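Putative sensory box/GGDEF family protein (Vibrio parahaemolyticus, PDB 3LID) probably makes the second messenger cyclic di-GMP from two GTP through its GGDEF domain, this chain being the extracellular PDC-fold sensor domain of the longer protein. Local coordinates at residues Leu85-Thr90 with Asp162-Tyr167; Lys92-Tyr97 with Gly105-Leu110; Ser131-Glu136 with Ser151-Met156; Ser243-Ile248 with Leu267-Leu272. All blocks are in the same frame, centred on the assembly; numbering follows the deposited sequence.

Contact 1. Residues Leu85-Thr90 with Asp162-Tyr167; sequences LDTSGT and DVRQGY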
# COMPACT_ATOMS: atom_id res chain seq x y z
N LEU A 85 -17.75 0.46 10.20
CA LEU A 85 -18.49 -0.81 10.36
C LEU A 85 -19.04 -0.84 11.78
O LEU A 85 -18.39 -0.43 12.73
CB LEU A 85 -17.54 -2.05 10.18
CG LEU A 85 -17.21 -2.42 8.71
CD1 LEU A 85 -16.56 -1.29 7.92
CD2 LEU A 85 -16.14 -3.63 8.82
N ASP A 86 -20.26 -1.37 11.92
CA ASP A 86 -20.76 -1.45 13.31
C ASP A 86 -20.15 -2.64 14.02
O ASP A 86 -19.31 -3.38 13.43
CB ASP A 86 -22.29 -1.44 13.26
CG ASP A 86 -22.91 -2.71 12.67
OD1 ASP A 86 -22.28 -3.80 12.44
OD2 ASP A 86 -24.15 -2.62 12.36
N THR A 87 -20.60 -2.88 15.27
CA THR A 87 -19.94 -3.97 16.01
C THR A 87 -20.20 -5.33 15.43
O THR A 87 -19.44 -6.25 15.67
CB THR A 87 -20.32 -3.98 17.52
OG1 THR A 87 -21.75 -4.10 17.59
CG2 THR A 87 -19.89 -2.70 18.17
N SER A 88 -21.24 -5.50 14.63
CA SER A 88 -21.50 -6.78 13.99
C SER A 88 -20.71 -7.00 12.71
O SER A 88 -20.75 -8.09 12.11
CB SER A 88 -23.03 -6.95 13.72
OG SER A 88 -23.41 -6.11 12.62
N GLY A 89 -19.95 -5.97 12.33
CA GLY A 89 -19.14 -6.01 11.08
C GLY A 89 -19.87 -5.59 9.82
O GLY A 89 -19.36 -5.80 8.69
N THR A 90 -21.03 -4.97 9.95
CA THR A 90 -21.82 -4.49 8.81
C THR A 90 -21.40 -3.03 8.49
O THR A 90 -21.33 -2.20 9.37
CB THR A 90 -23.34 -4.56 9.08
OG1 THR A 90 -23.70 -5.94 9.09
CG2 THR A 90 -24.10 -3.95 7.87
N ASP A 162 -16.91 4.68 26.59
CA ASP A 162 -16.37 3.35 26.76
C ASP A 162 -17.13 2.18 26.19
O ASP A 162 -16.73 1.07 26.39
CB ASP A 162 -15.97 3.06 28.21
CG ASP A 162 -14.99 4.10 28.74
OD1 ASP A 162 -13.91 4.30 28.11
OD2 ASP A 162 -15.33 4.80 29.74
N VAL A 163 -18.18 2.43 25.39
CA VAL A 163 -18.90 1.37 24.79
C VAL A 163 -18.56 1.36 23.28
O VAL A 163 -18.79 2.36 22.59
CB VAL A 163 -20.43 1.59 24.95
CG1 VAL A 163 -21.22 0.48 24.25
CG2 VAL A 163 -20.77 1.68 26.52
N ARG A 164 -18.04 0.23 22.83
CA ARG A 164 -17.63 0.15 21.42
C ARG A 164 -18.84 0.32 20.51
O ARG A 164 -19.91 -0.34 20.70
CB ARG A 164 -16.99 -1.21 21.16
CG ARG A 164 -16.34 -1.22 19.73
CD ARG A 164 -15.53 -2.53 19.57
NE ARG A 164 -14.36 -2.37 20.44
CZ ARG A 164 -13.34 -3.21 20.46
NH1 ARG A 164 -13.30 -4.24 19.64
NH2 ARG A 164 -12.31 -2.96 21.28
N GLN A 165 -18.73 1.24 19.54
CA GLN A 165 -19.78 1.49 18.53
C GLN A 165 -19.53 0.78 17.20
O GLN A 165 -20.45 0.57 16.40
CB GLN A 165 -19.89 3.00 18.27
CG GLN A 165 -20.22 3.77 19.60
CD GLN A 165 -21.58 3.25 20.20
OE1 GLN A 165 -22.61 3.37 19.54
NE2 GLN A 165 -21.57 2.74 21.43
N GLY A 166 -18.28 0.43 16.97
CA GLY A 166 -17.92 -0.12 15.64
C GLY A 166 -16.42 0.14 15.39
O GLY A 166 -15.65 0.37 16.28
N TYR A 167 -16.10 0.14 14.10
CA TYR A 167 -14.69 0.20 13.68
C TYR A 167 -14.56 1.18 12.57
O TYR A 167 -15.29 1.12 11.58
CB TYR A 167 -14.26 -1.20 13.15
CG TYR A 167 -14.48 -2.24 14.24
CD1 TYR A 167 -13.45 -2.52 15.16
CD2 TYR A 167 -15.69 -2.92 14.34
CE1 TYR A 167 -13.67 -3.44 16.22
CE2 TYR A 167 -15.94 -3.82 15.40
CZ TYR A 167 -14.90 -4.07 16.33
OH TYR A 167 -15.12 -4.95 17.34
O HOH W 1 -17.27 -6.34 17.49
O HOH W 2 -22.90 -1.45 16.66

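Contact 2. Residues Lys92-Tyr97 with Gly105-Leu110; sequences KVRIKY and GPSLIL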
# COMPACT_ATOMS: atom_id res chain seq x y z
N LYS A 92 -21.68 0.66 7.68
CA LYS A 92 -22.76 1.65 7.98
C LYS A 92 -22.45 2.94 7.20
O LYS A 92 -23.39 3.67 6.75
CB LYS A 92 -22.79 1.99 9.44
CG LYS A 92 -23.06 0.76 10.38
CD LYS A 92 -24.42 0.20 10.13
CE LYS A 92 -25.43 1.29 10.32
NZ LYS A 92 -26.71 0.67 10.63
N VAL A 93 -21.14 3.23 7.01
CA VAL A 93 -20.75 4.47 6.31
C VAL A 93 -19.66 4.03 5.37
O VAL A 93 -18.73 3.32 5.79
CB VAL A 93 -20.16 5.55 7.20
CG1 VAL A 93 -19.97 6.81 6.36
CG2 VAL A 93 -21.16 5.90 8.37
N ARG A 94 -19.81 4.35 4.08
CA ARG A 94 -18.79 3.87 3.14
C ARG A 94 -18.54 4.95 2.07
O ARG A 94 -19.42 5.22 1.23
CB ARG A 94 -19.34 2.61 2.44
CG ARG A 94 -18.39 2.05 1.39
CD ARG A 94 -18.82 0.63 0.98
NE ARG A 94 -17.86 0.09 0.04
CZ ARG A 94 -18.16 -0.57 -1.09
NH1 ARG A 94 -19.43 -0.83 -1.47
NH2 ARG A 94 -17.14 -0.98 -1.88
N ILE A 95 -17.36 5.56 2.14
CA ILE A 95 -16.98 6.54 1.11
C ILE A 95 -15.99 5.80 0.25
O ILE A 95 -15.10 5.15 0.77
CB ILE A 95 -16.34 7.77 1.81
CG1 ILE A 95 -17.41 8.61 2.57
CG2 ILE A 95 -15.47 8.60 0.86
CD1 ILE A 95 -18.66 8.80 1.98
N LYS A 96 -16.15 5.97 -1.05
CA LYS A 96 -15.22 5.36 -2.05
C LYS A 96 -14.58 6.51 -2.80
O LYS A 96 -15.23 7.54 -3.04
CB LYS A 96 -15.94 4.43 -3.05
CG LYS A 96 -16.62 3.28 -2.29
CD LYS A 96 -17.40 2.49 -3.25
CE LYS A 96 -16.36 1.66 -4.13
NZ LYS A 96 -17.06 0.59 -4.98
N TYR A 97 -13.30 6.31 -3.19
CA TYR A 97 -12.59 7.38 -3.90
C TYR A 97 -11.87 6.74 -5.07
O TYR A 97 -11.29 5.61 -4.97
CB TYR A 97 -11.60 8.08 -2.93
CG TYR A 97 -10.64 9.01 -3.69
CD1 TYR A 97 -11.10 10.24 -4.18
CD2 TYR A 97 -9.32 8.63 -3.87
CE1 TYR A 97 -10.24 11.11 -4.83
CE2 TYR A 97 -8.40 9.48 -4.54
CZ TYR A 97 -8.89 10.71 -4.99
OH TYR A 97 -7.98 11.53 -5.64
N GLY A 105 -17.31 9.77 -2.94
CA GLY A 105 -18.66 10.00 -2.45
C GLY A 105 -19.15 8.71 -1.80
O GLY A 105 -18.50 7.63 -1.90
N PRO A 106 -20.32 8.78 -1.18
CA PRO A 106 -20.78 7.62 -0.40
C PRO A 106 -21.42 6.57 -1.27
O PRO A 106 -21.98 6.91 -2.36
CB PRO A 106 -21.88 8.26 0.53
CG PRO A 106 -22.39 9.44 -0.27
CD PRO A 106 -21.08 10.01 -0.89
N SER A 107 -21.44 5.31 -0.81
CA SER A 107 -22.19 4.25 -1.49
C SER A 107 -23.27 3.71 -0.59
O SER A 107 -23.06 3.62 0.67
CB SER A 107 -21.20 3.08 -1.77
OG SER A 107 -21.79 1.95 -2.39
N LEU A 108 -24.34 3.24 -1.23
CA LEU A 108 -25.36 2.59 -0.45
C LEU A 108 -25.18 1.07 -0.58
O LEU A 108 -26.05 0.30 -0.03
CB LEU A 108 -26.76 2.97 -1.01
CG LEU A 108 -27.16 4.42 -0.79
CD1 LEU A 108 -28.44 4.65 -1.65
CD2 LEU A 108 -27.41 4.73 0.63
N ILE A 109 -24.06 0.63 -1.16
CA ILE A 109 -23.83 -0.82 -1.31
C ILE A 109 -23.07 -1.20 -0.01
O ILE A 109 -21.85 -0.96 0.08
CB ILE A 109 -23.02 -1.19 -2.55
CG1 ILE A 109 -23.84 -0.83 -3.83
CG2 ILE A 109 -22.75 -2.71 -2.58
CD1 ILE A 109 -23.02 -0.86 -5.08
N LEU A 110 -23.83 -1.63 1.03
CA LEU A 110 -23.29 -1.82 2.37
C LEU A 110 -23.35 -3.32 2.69
O LEU A 110 -24.41 -3.94 2.56
CB LEU A 110 -24.09 -1.02 3.36
CG LEU A 110 -24.04 0.47 3.06
CD1 LEU A 110 -24.95 1.25 4.01
CD2 LEU A 110 -22.58 1.01 3.23
O HOH W 3 -22.26 5.64 3.32

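Contact 3. Residues Ser131-Glu136 with Ser151-Met156; sequences SAWGIE and SLRILM. With PO4 (phosphate ion), chain C; EDO (1,2-ethanediol), chain G; EDO (1,2-ethanediol), chain H.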
# COMPACT_ATOMS: atom_id res chain seq x y z
N SER A 131 -4.49 -0.01 14.58
CA SER A 131 -3.54 -0.97 14.12
C SER A 131 -3.82 -1.13 12.62
O SER A 131 -4.44 -0.27 12.02
CB SER A 131 -3.70 -2.30 14.85
OG SER A 131 -2.63 -3.25 14.51
N ALA A 132 -3.30 -2.20 12.03
CA ALA A 132 -3.40 -2.37 10.57
C ALA A 132 -3.33 -3.82 10.15
O ALA A 132 -2.73 -4.62 10.86
CB ALA A 132 -2.30 -1.53 9.79
N TRP A 133 -3.96 -4.15 9.02
CA TRP A 133 -3.96 -5.51 8.51
C TRP A 133 -2.86 -5.57 7.41
O TRP A 133 -2.55 -4.55 6.76
CB TRP A 133 -5.36 -5.81 7.91
CG TRP A 133 -5.55 -7.23 7.51
CD1 TRP A 133 -5.84 -7.69 6.27
CD2 TRP A 133 -5.53 -8.38 8.39
NE1 TRP A 133 -5.97 -9.08 6.31
CE2 TRP A 133 -5.76 -9.52 7.58
CE3 TRP A 133 -5.24 -8.53 9.76
CZ2 TRP A 133 -5.82 -10.83 8.11
CZ3 TRP A 133 -5.29 -9.86 10.32
CH2 TRP A 133 -5.54 -10.98 9.48
N GLY A 134 -2.27 -6.76 7.23
CA GLY A 134 -1.28 -6.94 6.09
C GLY A 134 -1.96 -6.64 4.73
O GLY A 134 -3.16 -6.84 4.53
N ILE A 135 -1.15 -6.21 3.77
CA ILE A 135 -1.66 -5.91 2.42
C ILE A 135 -2.40 -7.12 1.84
O ILE A 135 -1.92 -8.24 1.93
CB ILE A 135 -0.48 -5.51 1.51
CG1 ILE A 135 0.02 -4.13 2.00
CG2 ILE A 135 -0.99 -5.38 0.04
CD1 ILE A 135 1.42 -3.78 1.38
N GLU A 136 -3.63 -6.87 1.34
CA GLU A 136 -4.53 -7.96 0.91
C GLU A 136 -5.49 -7.36 -0.09
O GLU A 136 -5.94 -6.19 0.05
CB GLU A 136 -5.31 -8.43 2.13
CG GLU A 136 -6.37 -9.44 1.83
CD GLU A 136 -7.00 -9.88 3.16
OE1 GLU A 136 -6.38 -10.67 3.88
OE2 GLU A 136 -8.10 -9.43 3.51
N SER A 151 -4.79 -3.57 -0.79
CA SER A 151 -5.09 -2.52 0.22
C SER A 151 -4.43 -2.87 1.51
O SER A 151 -4.37 -4.04 1.89
CB SER A 151 -6.61 -2.43 0.59
OG SER A 151 -7.39 -1.81 -0.36
N LEU A 152 -3.94 -1.82 2.19
CA LEU A 152 -3.41 -1.93 3.53
C LEU A 152 -4.47 -1.26 4.44
O LEU A 152 -4.74 -0.07 4.33
CB LEU A 152 -2.05 -1.21 3.56
CG LEU A 152 -1.21 -1.60 4.80
CD1 LEU A 152 0.34 -1.16 4.58
CD2 LEU A 152 -1.80 -1.02 6.05
N ARG A 153 -5.14 -2.07 5.23
CA ARG A 153 -6.35 -1.54 5.93
C ARG A 153 -5.91 -1.06 7.31
O ARG A 153 -5.38 -1.82 8.12
CB ARG A 153 -7.38 -2.69 6.10
CG ARG A 153 -8.03 -3.00 4.71
CD ARG A 153 -8.75 -4.39 4.76
NE ARG A 153 -9.23 -4.76 3.45
CZ ARG A 153 -8.47 -5.31 2.51
NH1 ARG A 153 -7.14 -5.52 2.76
NH2 ARG A 153 -9.01 -5.60 1.33
N ILE A 154 -6.19 0.20 7.61
CA ILE A 154 -5.95 0.75 8.98
C ILE A 154 -7.28 0.49 9.77
O ILE A 154 -8.37 0.71 9.18
CB ILE A 154 -5.74 2.24 8.91
CG1 ILE A 154 -4.69 2.57 7.79
CG2 ILE A 154 -5.34 2.74 10.29
CD1 ILE A 154 -3.31 1.89 8.03
N LEU A 155 -7.16 0.01 10.99
CA LEU A 155 -8.30 -0.47 11.78
C LEU A 155 -8.28 0.21 13.12
O LEU A 155 -7.25 0.30 13.73
CB LEU A 155 -8.12 -1.95 11.98
CG LEU A 155 -7.95 -2.74 10.68
CD1 LEU A 155 -7.58 -4.19 11.07
CD2 LEU A 155 -9.36 -2.77 9.89
N MET A 156 -9.45 0.72 13.57
CA MET A 156 -9.50 1.41 14.88
C MET A 156 -10.92 1.22 15.43
O MET A 156 -11.88 1.83 14.90
CB MET A 156 -9.16 2.91 14.65
CG MET A 156 -9.17 3.77 15.92
SD MET A 156 -8.95 5.45 15.48
CE MET A 156 -9.14 5.98 17.15
P PO4 C . -12.49 -4.84 1.56
O1 PO4 C . -13.05 -3.96 0.43
O2 PO4 C . -13.73 -5.19 2.39
O3 PO4 C . -11.52 -4.10 2.43
O4 PO4 C . -11.86 -6.11 0.99
C1 EDO G . -1.67 -7.54 12.35
O1 EDO G . -1.55 -7.23 10.95
C2 EDO G . -2.01 -9.02 12.52
O2 EDO G . -1.67 -9.70 11.31
C1 EDO H . -1.69 -10.25 -2.89
O1 EDO H . -0.27 -10.53 -3.24
C2 EDO H . -1.74 -8.90 -2.21
O2 EDO H . -1.13 -9.00 -0.92
O HOH W 4 -5.03 -4.93 4.52

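Contact 4. Residues Ser243-Ile248 with Leu267-Leu272; sequences SGEHLI and LSNEQL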
# COMPACT_ATOMS: atom_id res chain seq x y z
N SER A 243 24.33 -11.50 -10.64
CA SER A 243 24.36 -12.93 -10.97
C SER A 243 25.01 -13.19 -12.35
O SER A 243 24.96 -14.30 -12.81
CB SER A 243 22.90 -13.46 -11.06
OG SER A 243 22.23 -12.85 -12.18
N GLY A 244 25.50 -12.17 -13.04
CA GLY A 244 25.96 -12.38 -14.41
C GLY A 244 24.93 -11.99 -15.46
O GLY A 244 25.27 -11.74 -16.62
N GLU A 245 23.66 -11.93 -15.07
CA GLU A 245 22.58 -11.61 -15.99
C GLU A 245 21.61 -10.50 -15.51
O GLU A 245 20.98 -9.78 -16.32
CB GLU A 245 21.79 -12.87 -16.22
CG GLU A 245 22.62 -13.92 -16.95
CD GLU A 245 21.77 -14.78 -17.85
OE1 GLU A 245 20.99 -15.60 -17.31
OE2 GLU A 245 21.88 -14.64 -19.10
N HIS A 246 21.54 -10.36 -14.21
CA HIS A 246 20.72 -9.32 -13.58
C HIS A 246 21.53 -8.71 -12.46
O HIS A 246 22.17 -9.43 -11.66
CB HIS A 246 19.40 -9.93 -13.02
CG HIS A 246 18.33 -10.06 -14.05
ND1 HIS A 246 18.30 -11.08 -14.98
CD2 HIS A 246 17.25 -9.27 -14.32
CE1 HIS A 246 17.27 -10.90 -15.80
NE2 HIS A 246 16.64 -9.80 -15.43
N LEU A 247 21.42 -7.40 -12.34
CA LEU A 247 21.87 -6.69 -11.14
C LEU A 247 20.61 -6.42 -10.31
O LEU A 247 19.64 -5.91 -10.86
CB LEU A 247 22.38 -5.33 -11.54
CG LEU A 247 22.59 -4.40 -10.34
CD1 LEU A 247 23.64 -4.91 -9.31
CD2 LEU A 247 22.93 -2.98 -10.85
N ILE A 248 20.60 -6.86 -9.07
CA ILE A 248 19.44 -6.57 -8.21
C ILE A 248 20.00 -5.76 -7.03
O ILE A 248 20.92 -6.22 -6.29
CB ILE A 248 18.86 -7.85 -7.67
CG1 ILE A 248 18.35 -8.71 -8.84
CG2 ILE A 248 17.66 -7.52 -6.73
CD1 ILE A 248 17.91 -9.95 -8.37
N LEU A 267 17.69 -4.90 -12.77
CA LEU A 267 17.99 -4.51 -14.15
C LEU A 267 18.76 -5.67 -14.84
O LEU A 267 19.71 -6.25 -14.26
CB LEU A 267 18.94 -3.33 -14.14
CG LEU A 267 18.26 -2.09 -13.58
CD1 LEU A 267 19.32 -1.19 -12.98
CD2 LEU A 267 17.52 -1.46 -14.73
N SER A 268 18.30 -6.04 -16.02
CA SER A 268 19.04 -7.09 -16.80
C SER A 268 20.27 -6.44 -17.46
O SER A 268 20.42 -5.18 -17.50
CB SER A 268 18.14 -7.59 -17.90
OG SER A 268 17.91 -6.49 -18.78
N ASN A 269 21.16 -7.28 -17.98
CA ASN A 269 22.32 -6.75 -18.71
C ASN A 269 21.94 -5.80 -19.76
O ASN A 269 22.63 -4.80 -19.99
CB ASN A 269 23.10 -7.88 -19.38
CG ASN A 269 23.77 -8.77 -18.37
OD1 ASN A 269 23.90 -9.98 -18.59
ND2 ASN A 269 24.16 -8.19 -17.24
N GLU A 270 20.83 -6.08 -20.42
CA GLU A 270 20.47 -5.26 -21.56
C GLU A 270 20.16 -3.86 -21.03
O GLU A 270 20.55 -2.83 -21.64
CB GLU A 270 19.26 -5.87 -22.25
CG GLU A 270 18.77 -5.07 -23.40
CD GLU A 270 19.32 -5.56 -24.72
OE1 GLU A 270 19.62 -6.78 -24.82
OE2 GLU A 270 19.44 -4.73 -25.67
N GLN A 271 19.50 -3.80 -19.87
CA GLN A 271 19.02 -2.51 -19.38
C GLN A 271 20.20 -1.77 -18.86
O GLN A 271 20.26 -0.56 -18.98
CB GLN A 271 17.93 -2.68 -18.31
CG GLN A 271 16.72 -3.49 -18.76
CD GLN A 271 15.72 -3.66 -17.65
OE1 GLN A 271 15.88 -4.52 -16.79
NE2 GLN A 271 14.68 -2.84 -17.67
N LEU A 272 21.18 -2.50 -18.34
CA LEU A 272 22.37 -1.87 -17.80
C LEU A 272 23.25 -1.23 -18.90
O LEU A 272 23.80 -0.14 -18.69
CB LEU A 272 23.18 -2.90 -17.02
CG LEU A 272 22.65 -3.40 -15.69
CD1 LEU A 272 23.43 -4.67 -15.28
CD2 LEU A 272 22.88 -2.33 -14.65

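Contact 1. Residues Leu85-Thr90 with Asp162-Tyr167
In the larger antiparallel sheet of this PDC-fold sensor domain, strand 79-86 pairs with strand 163-173 beside a type I beta turn, Asp86 to Gly89. Leu85 and Tyr167 form a hydrogen-bonded pair: Leu85 N reaches Tyr167 O at 2.9 Å, and Tyr167 N returns to Leu85 O at 2.7 Å. Next to it Gly166, in a classic bulge with Gln165 opposite Ile158, lays its CA 3.0 Å from Leu85 O, a closeness that suits a residue without a side chain. Tyr167, its CG anti to the carbonyl carbon (chi1 -58°), brings its ring alongside the turn, so that Asp86 O meets the CD2 edge at 3.8 Å. At the phenol end Arg164 NH1 gives a bond to Tyr167 OH in the guanidinium plane, while the rest of that guanidinium holds Leu125 O and Asn127 OD1. Thr87 lays its methyl CG2 3.5 Å from Arg164 O. In the turn, Asp86 OD1 accepts from Ser88 OG at 2.6 Å and from Thr90 N at 3.0 Å, both above the carboxylate plane. Two donors on one oxygen probably stabilise the ionised carboxylate and hold the turn in shape.

Contact 2. Residues Lys92-Tyr97 with Gly105-Leu110
Strands 91-98 and 103-106 form an antiparallel hairpin at the border of the larger sheet, with Lys96 and Gly105 as the hydrogen-bonded pair and Ile95 and Pro106 as the non-hydrogen-bonded one. Lys96 N points almost straight at Gly105 O (3.0 Å, 176°), and Gly105 N answers to Lys96 O. One step on, Ser107 N donates to Arg94 O at 2.9 Å, nearly along the C=O axis. Proline suits position 106 because a non-hydrogen-bonded site asks no N-H of it towards strand 91-98. Pro106 CA is met by Ile95 CD1 at 3.4 Å, tighter than usual van der Waals contact, and Trp69 of helix 59-76 also packs on Ile95.

From Ser107 to Leu110 the chain runs alongside the Arg94 side chain. The arginine leaves with CG anti to the backbone N (chi1 178°) and stays extended to NE, long enough for NH1 to reach Ile109 O at 2.9 Å, on a lone pair in the carbonyl plane. Lys96 CD lies over one guanidinium face toward its rim, 3.7 Å above the plane, and Leu110 CD2 covers the root of the chain at Arg94 CB. Ser107, its OG also anti to the backbone N, accepts from Ile109 N at 2.9 Å in an ST turn, which sets the backbone that presents Ile109 O.

Arg94 therefore grips 105-110 twice, through its own carbonyl and its side chain. With Arg111 close to NH2 and Glu91 only a long, weak ion pair, the carbonyl of Ile109 probably helps to settle a buried positive charge.

Contact 3. Residues Ser131-Glu136 with Ser151-Met156
Ala132, Ile135, Leu152 and Ile154 make the apolar centre of this antiparallel strand pair in the PDC-fold sensor domain. Leu152, its CG anti to the backbone N (chi1 -164°), puts CD2 3.8 Å from Ala132 CB, while the Ile135 side chain crosses Leu152 obliquely, its CG1 touching Leu152 CB. The small methyl of Ala132 leaves room for both Leu152 and Ile154 CD1, and Ile37 of the long helix 9-45 packs on Ile154.

On the face of Ser131 and Leu155, Leu155 CD1 lies against Trp133 CB. The two ladders, Ser131-Leu155 with Ala132-Ile154 and then Glu136-Ser151, differ in register by one residue. Water 4 sits at the shift, accepting from Arg153 N and NH1, with Gly134 O and Ser151 O both near enough to share its protons.

At the polar edge, Trp133 NE1 holds Glu136 OE1 in the indole plane at 2.9 Å, while OE2 makes a salt bridge with Arg116. OE2 also stands over one face of the Arg153 guanidinium, with Ser151 CB over the opposite face. Glu136 O accepts from both Ser151 N and Arg153 NH1, each at 3.0 Å. The extended Arg153 carries its charge to a phosphate ion, probably from the crystallisation liquor, that Tyr118, Lys113 and Arg83 also bind. Arg153 NH2 reaches phosphate O4 at 2.9 Å, and NE donates to O3 at 2.6 Å.

Contact 4. Residues Ser243-Ile248 with Leu267-Leu272
Leu247 leaves its strand with CG anti to the backbone N (chi1 167°) and Leu272 leaves its helix with CG anti to the carbonyl carbon (chi1 -71°), and the two side chains meet at about a right angle, CD2 of Leu247 3.9 Å from CD2 of Leu272. Both leucines are buried against Thr15 of helix 9-45, a place that suits branched apolar side chains. On the other side of the strand, His246 with CG anti to the carbonyl carbon lays one ring face over Ser268, whose CB lies 4.0 Å from the ring centroid in a CH-pi contact.

This is the open end of the beta hairpin of strands 246-254 and 260-268 in the smaller sheet. Leu247 and Leu267 form a hydrogen-bonded pair here, with Leu247 N at 2.8 Å from Leu267 O and Leu267 N at 2.9 Å from Leu247 O. His246 and Ser268 follow as a non-hydrogen-bonded pair, after which the second strand turns directly into helix 269-274.

Ser268 is the N-cap of that helix and forms a capping box with Gln271. Its OG, placed between backbone N and carbonyl carbon (chi1 64°), accepts a weak bond from Gln271 N, and Ser268 N donates to Gln271 OE1 at 3.0 Å on a lone pair. Asn269 N points across to Glu245 O at 3.0 Å. Ser243 OG accepts from His246 N at 3.3 Å, an ST motif just before strand 246-254.

Contacts 1, 2 and 3 belong to one antiparallel sheet of the sensor domain. Contact 2 joins its strands 103-106 and 91-98; strand 79-86 comes next, contact 1 ties it to 163-173, and contact 3 ties the following strand, 150-160, to 131-140. Their centres lie 17 to 18 Å apart, and contact 1 touches both others. Along the chain, contacts 2 and 3 follow one another between the two segments of contact 1, which thus joins the early and late strands of this sheet. Contact 4 comes last, in the smaller sheet, about 51 Å from contact 1 between centres. The long helix 9-45 packs on contacts 3 and 4, linking the two sheets of this elongated domain.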